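Local coordinates for EGF family domain-containing protein (Toxoplasma gondii, PDB 4Z80), which binds a peptide of the rhoptry neck protein TgRON2L1 as the apical membrane antigen AMA4, and so probably helps build the moving junction during host-cell invasion, at residues 60-65 with 87-92; 77-82 with 293-298; 275-280 with 332-337. All blocks are in the same frame, centred on the assembly; numbering follows the deposited sequence.

Interaction 1: 60-65 with 87-92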
ATOM      1  N   TYR A  60       0.832  10.848   3.955  1.00 10.31           N
ATOM      2  CA  TYR A  60      -0.358  11.382   3.304  1.00 12.66           C
ATOM      3  C   TYR A  60      -0.006  12.521   2.365  1.00 11.43           C
ATOM      4  O   TYR A  60       0.900  13.316   2.641  1.00 13.31           O
ATOM      5  CB  TYR A  60      -1.369  11.940   4.320  1.00 11.10           C
ATOM      6  CG  TYR A  60      -1.975  10.961   5.288  1.00 10.51           C
ATOM      7  CD1 TYR A  60      -2.530   9.768   4.860  1.00  9.59           C
ATOM      8  CD2 TYR A  60      -2.004  11.243   6.639  1.00 11.74           C
ATOM      9  CE1 TYR A  60      -3.083   8.870   5.757  1.00 11.72           C
ATOM     10  CE2 TYR A  60      -2.561  10.358   7.550  1.00 12.58           C
ATOM     11  CZ  TYR A  60      -3.094   9.171   7.109  1.00 10.70           C
ATOM     12  OH  TYR A  60      -3.642   8.285   8.008  1.00 11.90           O
ATOM     13  N   SER A  61      -0.774  12.634   1.289  1.00 11.35           N
ATOM     14  CA  SER A  61      -0.833  13.875   0.533  1.00 12.32           C
ATOM     15  C   SER A  61      -2.258  14.079   0.047  1.00 10.85           C
ATOM     16  O   SER A  61      -3.080  13.165   0.095  1.00 11.89           O
ATOM     17  CB  SER A  61       0.138  13.860  -0.640  1.00 15.33           C
ATOM     18  OG  SER A  61      -0.271  12.920  -1.612  1.00 15.52           O
ATOM     19  N   GLU A  62      -2.564  15.286  -0.406  1.00 13.87           N
ATOM     20  CA  GLU A  62      -3.905  15.576  -0.873  1.00 14.38           C
ATOM     21  C   GLU A  62      -4.299  14.691  -2.042  1.00 13.69           C
ATOM     22  O   GLU A  62      -3.537  14.521  -2.993  1.00 14.35           O
ATOM     23  CB  GLU A  62      -4.019  17.041  -1.280  1.00 16.51           C
ATOM     24  CG  GLU A  62      -4.066  18.009  -0.096  1.00 16.59           C
ATOM     25  CD  GLU A  62      -2.728  18.214   0.593  1.00 19.18           C
ATOM     26  OE1 GLU A  62      -1.678  17.826   0.033  1.00 20.20           O
ATOM     27  OE2 GLU A  62      -2.735  18.770   1.713  1.00 21.60           O
ATOM     28  N   MET A  63      -5.495  14.127  -1.956  1.00 12.70           N
ATOM     29  CA  MET A  63      -6.028  13.342  -3.047  1.00 13.16           C
ATOM     30  C   MET A  63      -5.872  14.112  -4.355  1.00 13.33           C
ATOM     31  O   MET A  63      -6.253  15.281  -4.463  1.00 14.10           O
ATOM     32  CB  MET A  63      -7.493  12.990  -2.795  1.00 15.39           C
ATOM     33  CG  MET A  63      -8.175  12.267  -3.963  1.00 15.23           C
ATOM     34  SD  MET A  63      -7.397  10.711  -4.449  1.00 15.56           S
ATOM     35  CE  MET A  63      -7.905   9.635  -3.102  1.00 15.43           C
ATOM     36  N   TYR A  64      -5.280  13.440  -5.334  1.00 13.79           N
ATOM     37  CA  TYR A  64      -5.026  14.008  -6.646  1.00 13.14           C
ATOM     38  C   TYR A  64      -5.818  13.207  -7.660  1.00 14.99           C
ATOM     39  O   TYR A  64      -5.632  11.994  -7.773  1.00 14.44           O
ATOM     40  CB  TYR A  64      -3.536  13.959  -6.968  1.00 14.32           C
ATOM     41  CG  TYR A  64      -3.165  14.451  -8.342  1.00 14.69           C
ATOM     42  CD1 TYR A  64      -3.038  15.809  -8.597  1.00 17.14           C
ATOM     43  CD2 TYR A  64      -2.905  13.562  -9.371  1.00 16.79           C
ATOM     44  CE1 TYR A  64      -2.680  16.269  -9.850  1.00 18.32           C
ATOM     45  CE2 TYR A  64      -2.549  14.011 -10.634  1.00 18.07           C
ATOM     46  CZ  TYR A  64      -2.437  15.364 -10.862  1.00 16.91           C
ATOM     47  OH  TYR A  64      -2.076  15.812 -12.111  1.00 19.87           O
ATOM     48  N   ASP A  65      -6.703  13.880  -8.385  1.00 15.02           N
ATOM     49  CA  ASP A  65      -7.518  13.222  -9.394  1.00 16.28           C
ATOM     50  C   ASP A  65      -7.450  14.005 -10.702  1.00 17.32           C
ATOM     51  O   ASP A  65      -8.060  15.064 -10.840  1.00 16.83           O
ATOM     52  CB  ASP A  65      -8.964  13.081  -8.918  1.00 16.63           C
ATOM     53  CG  ASP A  65      -9.760  12.109  -9.764  1.00 15.87           C
ATOM     54  OD1 ASP A  65      -9.459  11.997 -10.967  1.00 16.84           O
ATOM     55  OD2 ASP A  65     -10.679  11.452  -9.229  1.00 14.59           O
ATOM     56  N   ALA A  87      -8.747  15.578   6.530  1.00 15.82           N
ATOM     57  CA  ALA A  87      -8.487  16.105   5.196  1.00 16.34           C
ATOM     58  C   ALA A  87      -8.607  14.962   4.206  1.00 14.34           C
ATOM     59  O   ALA A  87      -8.375  13.812   4.574  1.00 14.90           O
ATOM     60  CB  ALA A  87      -7.115  16.735   5.115  1.00 19.25           C
ATOM     61  N   PRO A  88      -8.972  15.263   2.949  1.00 14.82           N
ATOM     62  CA  PRO A  88      -9.073  14.196   1.945  1.00 14.42           C
ATOM     63  C   PRO A  88      -7.697  13.804   1.424  1.00 14.30           C
ATOM     64  O   PRO A  88      -7.195  14.353   0.445  1.00 16.46           O
ATOM     65  CB  PRO A  88      -9.947  14.815   0.853  1.00 17.15           C
ATOM     66  CG  PRO A  88      -9.826  16.260   1.016  1.00 23.06           C
ATOM     67  CD  PRO A  88      -9.426  16.562   2.428  1.00 19.85           C
ATOM     68  N   TYR A  89      -7.086  12.869   2.140  1.00 13.53           N
ATOM     69  CA  TYR A  89      -5.728  12.417   1.875  1.00 10.64           C
ATOM     70  C   TYR A  89      -5.671  11.039   1.214  1.00 11.25           C
ATOM     71  O   TYR A  89      -6.388  10.112   1.611  1.00 14.14           O
ATOM     72  CB  TYR A  89      -4.936  12.334   3.183  1.00 12.43           C
ATOM     73  CG  TYR A  89      -4.459  13.632   3.800  1.00 14.46           C
ATOM     74  CD1 TYR A  89      -4.063  14.709   3.026  1.00 15.03           C
ATOM     75  CD2 TYR A  89      -4.360  13.745   5.178  1.00 14.60           C
ATOM     76  CE1 TYR A  89      -3.600  15.878   3.619  1.00 18.67           C
ATOM     77  CE2 TYR A  89      -3.906  14.897   5.774  1.00 14.84           C
ATOM     78  CZ  TYR A  89      -3.529  15.959   4.996  1.00 19.56           C
ATOM     79  OH  TYR A  89      -3.072  17.106   5.612  1.00 25.08           O
ATOM     80  N   MET A  90      -4.781  10.904   0.234  1.00 12.20           N
ATOM     81  CA  MET A  90      -4.355   9.588  -0.235  1.00 10.84           C
ATOM     82  C   MET A  90      -3.076   9.171   0.489  1.00 12.07           C
ATOM     83  O   MET A  90      -2.291  10.019   0.921  1.00 11.55           O
ATOM     84  CB  MET A  90      -4.145   9.585  -1.757  1.00 11.98           C
ATOM     85  CG  MET A  90      -3.090  10.535  -2.267  1.00 11.67           C
ATOM     86  SD  MET A  90      -3.132  10.584  -4.079  1.00 14.68           S
ATOM     87  CE  MET A  90      -1.729  11.648  -4.379  1.00 15.58           C
ATOM     88  N   ALA A  91      -2.876   7.863   0.628  1.00 11.64           N
ATOM     89  CA  ALA A  91      -1.636   7.327   1.169  1.00 11.19           C
ATOM     90  C   ALA A  91      -0.491   7.676   0.223  1.00 11.77           C
ATOM     91  O   ALA A  91      -0.601   7.480  -0.992  1.00 13.55           O
ATOM     92  CB  ALA A  91      -1.738   5.819   1.362  1.00 12.38           C
ATOM     93  N   ALA A  92       0.603   8.193   0.773  1.00 10.87           N
ATOM     94  CA  ALA A  92       1.695   8.745  -0.025  1.00 11.66           C
ATOM     95  C   ALA A  92       3.040   8.290   0.506  1.00 10.71           C
ATOM     96  O   ALA A  92       3.160   7.897   1.670  1.00 11.32           O
ATOM     97  CB  ALA A  92       1.627  10.260  -0.030  1.00 15.11           C
TER
HETATM   98  O   HOH W   1      -1.183  18.445   3.973  1.00 31.11           O
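Backbone bonding defines the register between residues 60-65 and 87-92. Ser61 and Met90 form a hydrogen-bonded antiparallel pair: Ser61 N donates to Met90 O at 3.0 Å, and Met90 N to Ser61 O at 2.8 Å, the latter bent to 142° at the hydrogen although N lies nearly on the C=O axis. Past the strand end, Met63 N meets Pro88 O at 3.0 Å and 175°, fastening the proline at the centre of an inverse gamma turn.

The aromatic contact is less a stack than a CH-pi contact. Tyr60 CB sits over one face of Tyr89, 3.6 Å from Tyr89 CG, while Ala87 CB takes the opposite face; the two rings, only 10° from parallel, are offset, centroids 5.3 Å apart. Tyr60 OH is hydrogen-bonded with Gln297 N. At the edge of the Tyr89 ring lies Glu62 OE2, and a water joins this oxygen to Tyr89 OH.

On the sheet face carrying Ser61 and Met90, Met90 leaves the backbone with CG in the crowded position between N and C, then extends so that CE comes 3.4 Å from Ser61 OG, a hydroxyl held by Asp27. Met63 bends across it at a right angle, CE 4.0 Å from Met90 CB. The whole is a short, twisted two-stranded antiparallel sheet whose strands are joined through helix 80-84 rather than by a tight hairpin turn.

Interaction 2: 77-82 with 293-298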
ATOM      1  N   ALA A  77     -17.167  13.936  -2.565  1.00 22.94           N
ATOM      2  CA  ALA A  77     -16.519  12.630  -2.587  1.00 20.20           C
ATOM      3  C   ALA A  77     -16.100  12.249  -1.174  1.00 20.39           C
ATOM      4  O   ALA A  77     -15.429  13.025  -0.499  1.00 23.09           O
ATOM      5  CB  ALA A  77     -15.317  12.644  -3.507  1.00 21.10           C
ATOM      6  N   LYS A  78     -16.495  11.063  -0.727  1.00 18.21           N
ATOM      7  CA  LYS A  78     -16.068  10.591   0.583  1.00 18.38           C
ATOM      8  C   LYS A  78     -14.728   9.880   0.458  1.00 18.03           C
ATOM      9  O   LYS A  78     -14.584   8.942  -0.319  1.00 17.76           O
ATOM     10  CB  LYS A  78     -17.107   9.659   1.197  1.00 19.85           C
ATOM     11  CG  LYS A  78     -16.738   9.176   2.587  1.00 24.87           C
ATOM     12  CD  LYS A  78     -17.857   8.363   3.212  1.00 28.17           C
ATOM     13  CE  LYS A  78     -17.460   7.859   4.591  1.00 42.60           C
ATOM     14  NZ  LYS A  78     -18.577   7.154   5.273  1.00 47.85           N
ATOM     15  N   ILE A  79     -13.746  10.348   1.218  1.00 16.77           N
ATOM     16  CA  ILE A  79     -12.457   9.679   1.327  1.00 17.27           C
ATOM     17  C   ILE A  79     -12.272   9.346   2.803  1.00 16.07           C
ATOM     18  O   ILE A  79     -12.540  10.186   3.656  1.00 16.34           O
ATOM     19  CB  ILE A  79     -11.312  10.556   0.807  1.00 15.78           C
ATOM     20  CG1 ILE A  79     -11.660  11.093  -0.591  1.00 22.41           C
ATOM     21  CG2 ILE A  79     -10.014   9.751   0.780  1.00 19.58           C
ATOM     22  CD1 ILE A  79     -10.623  11.961  -1.185  1.00 29.69           C
ATOM     23  N   ASP A  80     -11.839   8.125   3.108  1.00 15.17           N
ATOM     24  CA  ASP A  80     -11.849   7.643   4.488  1.00 15.56           C
ATOM     25  C   ASP A  80     -11.040   8.533   5.433  1.00 14.00           C
ATOM     26  O   ASP A  80     -11.379   8.673   6.606  1.00 14.68           O
ATOM     27  CB  ASP A  80     -11.340   6.194   4.557  1.00 15.56           C
ATOM     28  CG  ASP A  80      -9.900   6.040   4.091  1.00 14.35           C
ATOM     29  OD1 ASP A  80      -9.638   6.064   2.860  1.00 14.31           O
ATOM     30  OD2 ASP A  80      -9.034   5.852   4.963  1.00 13.57           O
ATOM     31  N   THR A  81      -9.991   9.159   4.916  1.00 11.77           N
ATOM     32  CA  THR A  81      -9.141  10.039   5.720  1.00 11.67           C
ATOM     33  C   THR A  81      -9.817  11.358   6.136  1.00 12.81           C
ATOM     34  O   THR A  81      -9.375  12.013   7.083  1.00 13.48           O
ATOM     35  CB  THR A  81      -7.843  10.353   4.960  1.00 11.02           C
ATOM     36  OG1 THR A  81      -8.169  10.631   3.591  1.00 12.44           O
ATOM     37  CG2 THR A  81      -6.899   9.148   5.027  1.00 11.05           C
ATOM     38  N   LYS A  82     -10.882  11.761   5.452  1.00 12.47           N
ATOM     39  CA  LYS A  82     -11.586  12.976   5.871  1.00 14.50           C
ATOM     40  C   LYS A  82     -12.082  12.819   7.304  1.00 18.05           C
ATOM     41  O   LYS A  82     -11.967  13.738   8.118  1.00 19.64           O
ATOM     42  CB  LYS A  82     -12.750  13.291   4.939  1.00 16.61           C
ATOM     43  CG  LYS A  82     -12.294  13.840   3.621  1.00 24.96           C
ATOM     44  CD  LYS A  82     -13.427  14.561   2.915  1.00 43.91           C
ATOM     45  CE  LYS A  82     -13.801  13.871   1.636  1.00 28.57           C
ATOM     46  NZ  LYS A  82     -14.447  14.840   0.692  1.00 44.47           N
ATOM     47  N   GLY A 293      -8.435  -0.823   0.819  1.00 11.19           N
ATOM     48  CA  GLY A 293      -9.542   0.054   0.491  1.00 11.64           C
ATOM     49  C   GLY A 293      -9.479   1.415   1.165  1.00 11.70           C
ATOM     50  O   GLY A 293     -10.204   2.332   0.799  1.00 11.88           O
ATOM     51  N   TYR A 294      -8.594   1.533   2.147  1.00 11.50           N
ATOM     52  CA  TYR A 294      -8.485   2.735   2.970  1.00 11.64           C
ATOM     53  C   TYR A 294      -7.075   3.313   2.938  1.00  9.79           C
ATOM     54  O   TYR A 294      -6.084   2.566   2.960  1.00 11.40           O
ATOM     55  CB  TYR A 294      -8.853   2.421   4.418  1.00 11.11           C
ATOM     56  CG  TYR A 294     -10.290   2.028   4.692  1.00 10.30           C
ATOM     57  CD1 TYR A 294     -11.348   2.656   4.049  1.00 11.74           C
ATOM     58  CD2 TYR A 294     -10.582   1.045   5.627  1.00 11.75           C
ATOM     59  CE1 TYR A 294     -12.668   2.309   4.332  1.00 14.18           C
ATOM     60  CE2 TYR A 294     -11.892   0.695   5.924  1.00 12.37           C
ATOM     61  CZ  TYR A 294     -12.930   1.329   5.271  1.00 12.77           C
ATOM     62  OH  TYR A 294     -14.247   0.980   5.559  1.00 13.60           O
ATOM     63  N   HIS A 295      -6.998   4.643   2.898  1.00 10.24           N
ATOM     64  CA  HIS A 295      -5.735   5.375   2.944  1.00 10.92           C
ATOM     65  C   HIS A 295      -5.235   5.591   4.368  1.00 10.76           C
ATOM     66  O   HIS A 295      -4.041   5.798   4.584  1.00 10.64           O
ATOM     67  CB  HIS A 295      -5.873   6.728   2.264  1.00  9.88           C
ATOM     68  CG  HIS A 295      -6.196   6.640   0.809  1.00 10.41           C
ATOM     69  ND1 HIS A 295      -5.246   6.367  -0.150  1.00 11.98           N
ATOM     70  CD2 HIS A 295      -7.369   6.786   0.151  1.00 13.62           C
ATOM     71  CE1 HIS A 295      -5.822   6.353  -1.341  1.00 12.59           C
ATOM     72  NE2 HIS A 295      -7.109   6.606  -1.185  1.00 12.23           N
ATOM     73  N   THR A 296      -6.154   5.544   5.326  1.00  9.71           N
ATOM     74  CA  THR A 296      -5.819   5.754   6.733  1.00  8.94           C
ATOM     75  C   THR A 296      -4.731   4.780   7.166  1.00 11.51           C
ATOM     76  O   THR A 296      -4.806   3.587   6.878  1.00 11.39           O
ATOM     77  CB  THR A 296      -7.074   5.564   7.628  1.00 10.66           C
ATOM     78  OG1 THR A 296      -8.066   6.544   7.296  1.00 11.37           O
ATOM     79  CG2 THR A 296      -6.723   5.721   9.092  1.00 11.69           C
ATOM     80  N   GLN A 297      -3.724   5.288   7.871  1.00 10.85           N
ATOM     81  CA  GLN A 297      -2.679   4.432   8.429  1.00 10.23           C
ATOM     82  C   GLN A 297      -2.656   4.413   9.961  1.00 11.06           C
ATOM     83  O   GLN A 297      -2.129   3.486  10.558  1.00 12.31           O
ATOM     84  CB  GLN A 297      -1.325   4.876   7.881  1.00 10.23           C
ATOM     85  CG  GLN A 297      -1.142   4.521   6.407  1.00 11.04           C
ATOM     86  CD  GLN A 297      -0.305   5.546   5.677  1.00  9.36           C
ATOM     87  OE1 GLN A 297       0.905   5.624   5.873  1.00 11.86           O
ATOM     88  NE2 GLN A 297      -0.954   6.369   4.864  1.00 10.95           N
ATOM     89  N   ASP A 298      -3.251   5.427  10.588  1.00 11.79           N
ATOM     90  CA  ASP A 298      -3.301   5.525  12.051  1.00 10.29           C
ATOM     91  C   ASP A 298      -4.606   6.195  12.451  1.00 10.87           C
ATOM     92  O   ASP A 298      -4.951   7.242  11.910  1.00 12.87           O
ATOM     93  CB  ASP A 298      -2.100   6.322  12.580  1.00 10.73           C
ATOM     94  CG  ASP A 298      -1.910   6.193  14.086  1.00 15.65           C
ATOM     95  OD1 ASP A 298      -2.678   6.812  14.848  1.00 16.31           O
ATOM     96  OD2 ASP A 298      -0.959   5.500  14.507  1.00 15.38           O
TER
HETATM   97  O   HOH W   2     -10.433   5.012   0.339  1.00 13.73           O
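Asp80 OD2 is gripped by two donors from one residue: Thr296 OG1 at 2.6 Å on the anti lone pair, and Thr296 N at 2.9 Å from Asp80 OD2 on the syn one. The other carboxylate oxygen, Asp80 OD1, turns its syn lone pair to His295 N, 3.0 Å away and nearly straight at 173°. Two successive backbone N-H groups are thus read by the two oxygens, and the hydroxyl closes on the outer side. A water lies 2.8 Å from Asp80 OD1 and 2.7 Å from Gly293 O, close to both.

Asp80 lies in the 77-82 segment, and its chi1 of 62° sets CG in the crowded position between backbone N and carbonyl carbon, which carries the carboxylate across to the loop. Its CB meets Tyr294 CD1 at 3.6 Å, the ring plane 43° from the carboxylate; the far end of that tyrosine is bonded to Glu149. Thr81 CG2 rests against Thr296 OG1 at 3.6 Å and also touches His295 CB, while Thr81 OG1 is hydrogen-bonded to Tyr89 O. Thr84 OG1 is a second partner of the Thr296 hydroxyl, so a second-shell threonine of helix 80-84 helps to position the first-shell donor. Within the loop, Gln297 NE2 reaches back to His295 O along its C=O axis.

Because the carboxylate is buried and faces two amides and a hydroxyl that donates to it, it is probably ionised, its charge stabilised by dipoles.

Interaction 3: 275-280 with 332-337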
ATOM      1  N   PHE A 275     -12.821   5.775  -4.511  1.00 11.41           N
ATOM      2  CA  PHE A 275     -11.629   4.940  -4.398  1.00 14.47           C
ATOM      3  C   PHE A 275     -10.625   5.302  -5.484  1.00 14.97           C
ATOM      4  O   PHE A 275     -10.889   5.117  -6.671  1.00 13.76           O
ATOM      5  CB  PHE A 275     -11.995   3.453  -4.495  1.00 13.48           C
ATOM      6  CG  PHE A 275     -12.882   2.970  -3.378  1.00 12.34           C
ATOM      7  CD1 PHE A 275     -12.343   2.639  -2.145  1.00 14.50           C
ATOM      8  CD2 PHE A 275     -14.252   2.863  -3.553  1.00 12.99           C
ATOM      9  CE1 PHE A 275     -13.149   2.196  -1.112  1.00 13.28           C
ATOM     10  CE2 PHE A 275     -15.061   2.427  -2.522  1.00 16.87           C
ATOM     11  CZ  PHE A 275     -14.505   2.093  -1.296  1.00 12.16           C
ATOM     12  N   ARG A 276      -9.471   5.822  -5.084  1.00 12.91           N
ATOM     13  CA  ARG A 276      -8.444   6.207  -6.036  1.00 12.88           C
ATOM     14  C   ARG A 276      -7.073   6.124  -5.393  1.00 12.55           C
ATOM     15  O   ARG A 276      -6.920   6.380  -4.198  1.00 13.00           O
ATOM     16  CB  ARG A 276      -8.684   7.627  -6.568  1.00 12.12           C
ATOM     17  CG  ARG A 276      -7.631   8.110  -7.560  1.00 12.15           C
ATOM     18  CD  ARG A 276      -8.044   9.383  -8.278  1.00 14.88           C
ATOM     19  NE  ARG A 276      -6.998   9.831  -9.194  1.00 14.03           N
ATOM     20  CZ  ARG A 276      -6.991   9.657 -10.516  1.00 15.11           C
ATOM     21  NH1 ARG A 276      -7.995   9.045 -11.138  1.00 14.23           N
ATOM     22  NH2 ARG A 276      -5.962  10.111 -11.219  1.00 15.83           N
ATOM     23  N   SER A 277      -6.082   5.761  -6.201  1.00 13.91           N
ATOM     24  CA  SER A 277      -4.694   5.702  -5.773  1.00 12.73           C
ATOM     25  C   SER A 277      -4.532   4.886  -4.496  1.00 13.21           C
ATOM     26  O   SER A 277      -3.855   5.293  -3.554  1.00 11.26           O
ATOM     27  CB  SER A 277      -4.142   7.118  -5.597  1.00 13.94           C
ATOM     28  OG  SER A 277      -4.254   7.817  -6.825  1.00 15.39           O
ATOM     29  N   LEU A 278      -5.136   3.708  -4.491  1.00 11.59           N
ATOM     30  CA  LEU A 278      -5.181   2.891  -3.290  1.00 10.35           C
ATOM     31  C   LEU A 278      -3.808   2.357  -2.933  1.00 11.57           C
ATOM     32  O   LEU A 278      -3.057   1.929  -3.807  1.00 12.93           O
ATOM     33  CB  LEU A 278      -6.149   1.723  -3.472  1.00 11.76           C
ATOM     34  CG  LEU A 278      -7.618   2.094  -3.680  1.00 12.35           C
ATOM     35  CD1 LEU A 278      -8.451   0.833  -3.847  1.00 12.86           C
ATOM     36  CD2 LEU A 278      -8.153   2.934  -2.540  1.00 11.84           C
ATOM     37  N   PRO A 279      -3.480   2.343  -1.635  1.00 10.46           N
ATOM     38  CA  PRO A 279      -2.260   1.663  -1.217  1.00 11.20           C
ATOM     39  C   PRO A 279      -2.435   0.147  -1.289  1.00 11.02           C
ATOM     40  O   PRO A 279      -3.548  -0.350  -1.502  1.00 10.56           O
ATOM     41  CB  PRO A 279      -2.071   2.154   0.221  1.00 11.29           C
ATOM     42  CG  PRO A 279      -3.438   2.364   0.722  1.00 10.80           C
ATOM     43  CD  PRO A 279      -4.262   2.814  -0.478  1.00 10.60           C
ATOM     44  N   ALA A 280      -1.341  -0.586  -1.124  1.00 12.20           N
ATOM     45  CA  ALA A 280      -1.374  -2.031  -1.249  1.00 11.12           C
ATOM     46  C   ALA A 280      -0.358  -2.686  -0.336  1.00 11.92           C
ATOM     47  O   ALA A 280       0.619  -2.063   0.083  1.00 13.17           O
ATOM     48  CB  ALA A 280      -1.120  -2.444  -2.704  1.00 11.79           C
ATOM     49  N   VAL A 332       2.936  -0.481   0.254  1.00 12.05           N
ATOM     50  CA  VAL A 332       3.247   0.121  -1.030  1.00 12.14           C
ATOM     51  C   VAL A 332       2.193   1.154  -1.388  1.00 13.24           C
ATOM     52  O   VAL A 332       1.017   0.824  -1.439  1.00 14.49           O
ATOM     53  CB  VAL A 332       3.283  -0.971  -2.123  1.00 14.98           C
ATOM     54  CG1 VAL A 332       3.492  -0.384  -3.493  1.00 19.40           C
ATOM     55  CG2 VAL A 332       4.364  -2.001  -1.793  1.00 16.80           C
ATOM     56  N   THR A 333       2.589   2.392  -1.652  1.00 11.39           N
ATOM     57  CA  THR A 333       1.617   3.366  -2.131  1.00 11.75           C
ATOM     58  C   THR A 333       1.462   3.283  -3.649  1.00 14.16           C
ATOM     59  O   THR A 333       2.310   2.732  -4.362  1.00 13.28           O
ATOM     60  CB  THR A 333       1.983   4.804  -1.729  1.00 12.92           C
ATOM     61  OG1 THR A 333       3.092   5.271  -2.505  1.00 14.81           O
ATOM     62  CG2 THR A 333       2.321   4.879  -0.245  1.00 14.53           C
ATOM     63  N   SER A 334       0.363   3.834  -4.130  1.00 12.15           N
ATOM     64  CA  SER A 334       0.044   3.804  -5.552  1.00 12.00           C
ATOM     65  C   SER A 334       1.116   4.529  -6.350  1.00 13.45           C
ATOM     66  O   SER A 334       1.363   4.211  -7.515  1.00 15.80           O
ATOM     67  CB  SER A 334      -1.331   4.436  -5.778  1.00 13.18           C
ATOM     68  OG  SER A 334      -1.827   4.198  -7.087  1.00 13.72           O
ATOM     69  N   HIS A 335       1.764   5.495  -5.708  1.00 11.14           N
ATOM     70  CA  HIS A 335       2.781   6.314  -6.348  1.00 13.47           C
ATOM     71  C   HIS A 335       4.182   5.913  -5.879  1.00 12.38           C
ATOM     72  O   HIS A 335       4.944   6.719  -5.350  1.00 15.04           O
ATOM     73  CB  HIS A 335       2.502   7.792  -6.067  1.00 12.10           C
ATOM     74  CG  HIS A 335       1.225   8.295  -6.675  1.00 12.62           C
ATOM     75  ND1 HIS A 335       0.082   8.524  -5.936  1.00 13.75           N
ATOM     76  CD2 HIS A 335       0.918   8.624  -7.953  1.00 13.67           C
ATOM     77  CE1 HIS A 335      -0.873   8.970  -6.736  1.00 14.54           C
ATOM     78  NE2 HIS A 335      -0.392   9.034  -7.966  1.00 13.83           N
ATOM     79  N   THR A 336       4.512   4.647  -6.082  1.00 12.59           N
ATOM     80  CA  THR A 336       5.840   4.141  -5.785  1.00 11.49           C
ATOM     81  C   THR A 336       6.786   4.506  -6.930  1.00 12.09           C
ATOM     82  O   THR A 336       6.409   4.386  -8.099  1.00 14.18           O
ATOM     83  CB  THR A 336       5.792   2.622  -5.577  1.00 13.21           C
ATOM     84  OG1 THR A 336       5.012   2.331  -4.405  1.00 12.93           O
ATOM     85  CG2 THR A 336       7.180   2.028  -5.407  1.00 12.69           C
ATOM     86  N   ARG A 337       8.000   4.943  -6.613  1.00 11.54           N
ATOM     87  CA  ARG A 337       8.926   5.391  -7.651  1.00 12.05           C
ATOM     88  C   ARG A 337       9.582   4.167  -8.308  1.00 11.75           C
ATOM     89  O   ARG A 337       9.945   3.205  -7.636  1.00 12.88           O
ATOM     90  CB  ARG A 337       9.969   6.375  -7.089  1.00 12.43           C
ATOM     91  CG  ARG A 337      10.831   5.897  -5.909  1.00 12.34           C
ATOM     92  CD  ARG A 337      11.679   7.045  -5.353  1.00 12.99           C
ATOM     93  NE  ARG A 337      12.476   7.665  -6.416  1.00 13.31           N
ATOM     94  CZ  ARG A 337      12.922   8.917  -6.421  1.00 14.57           C
ATOM     95  NH1 ARG A 337      12.684   9.743  -5.408  1.00 13.94           N
ATOM     96  NH2 ARG A 337      13.625   9.346  -7.458  1.00 15.06           N
TER
HETATM   97  O   HOH W   3      -1.480   5.012  -2.177  1.00 12.80           O
HETATM   98  O   HOH W   4      -0.395   0.664  -4.264  1.00 25.26           O
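Ser277 opens the contact, its backbone in the left-handed region and its side chain lying alongside Ser334 and His335. Its CB packs on Ser334 CB at 3.9 Å, and its OG, anti to its own carbonyl carbon, stands 3.6 Å from His335 CE1. The imidazole is anchored at its far end, where NE2 bonds to Glu177, and its ring meets that of Trp30. Backbone does not reach backbone directly at this level: one water donates to Ser277 O at 2.8 Å and accepts from Ser334 N at 2.9 Å, spanning the gap.

Leu278, its CB turned away from residues 332-337, contributes its carbonyl. A second water donates both to Leu278 O, 3.0 Å away, and to Val332 O, 3.2 Å away. Ser259 of helix 252-262 also bonds to Leu278 O and to Ser334 OG, so the helix reaches both sides of the contact. The waters thus join the chains just beyond the paired ends of two neighbouring strands, 280-283 and 329-332; these are the central pair of a four-stranded antiparallel sheet, and a helix packed against such a sheet is the architecture of PAN domains, consistent with the family of this region.

At Pro279 the chains close up: its CA and CB both lie near Val332 O, and its side chain also touches Ala91 and His295. Ala280 then pairs with Val332 as a hydrogen-bonded antiparallel pair. Ala280 N donates to Val332 O at 2.8 Å and 150°, and Val332 N to Ala280 O at 2.8 Å and 161°. Both side chains share one face of the sheet, where Ala280 touches Cys255 and Val332 touches Pro252 and Ser256 of the same helix.

The three contacts cluster on one body of the fold: the centre of interaction 1 is about 9 Å from that of interaction 2 and about 10 Å from that of interaction 3, with about 12 Å between the latter two. Along the chain interactions 1 and 2 interleave, helix 80-84 lying between strands 60-62 and 89-91, whereas interaction 1 closes before interaction 3 opens; interactions 2 and 3 also cross. Interactions 1 and 3 are joined directly by a hydrogen bond between Tyr64 O and Arg276 NE. His295 NE2 comes within 3.0 Å of Arg276 O. The small sheet of interaction 1 and helix 80-84 are thereby joined to the chain around the four-stranded sheet.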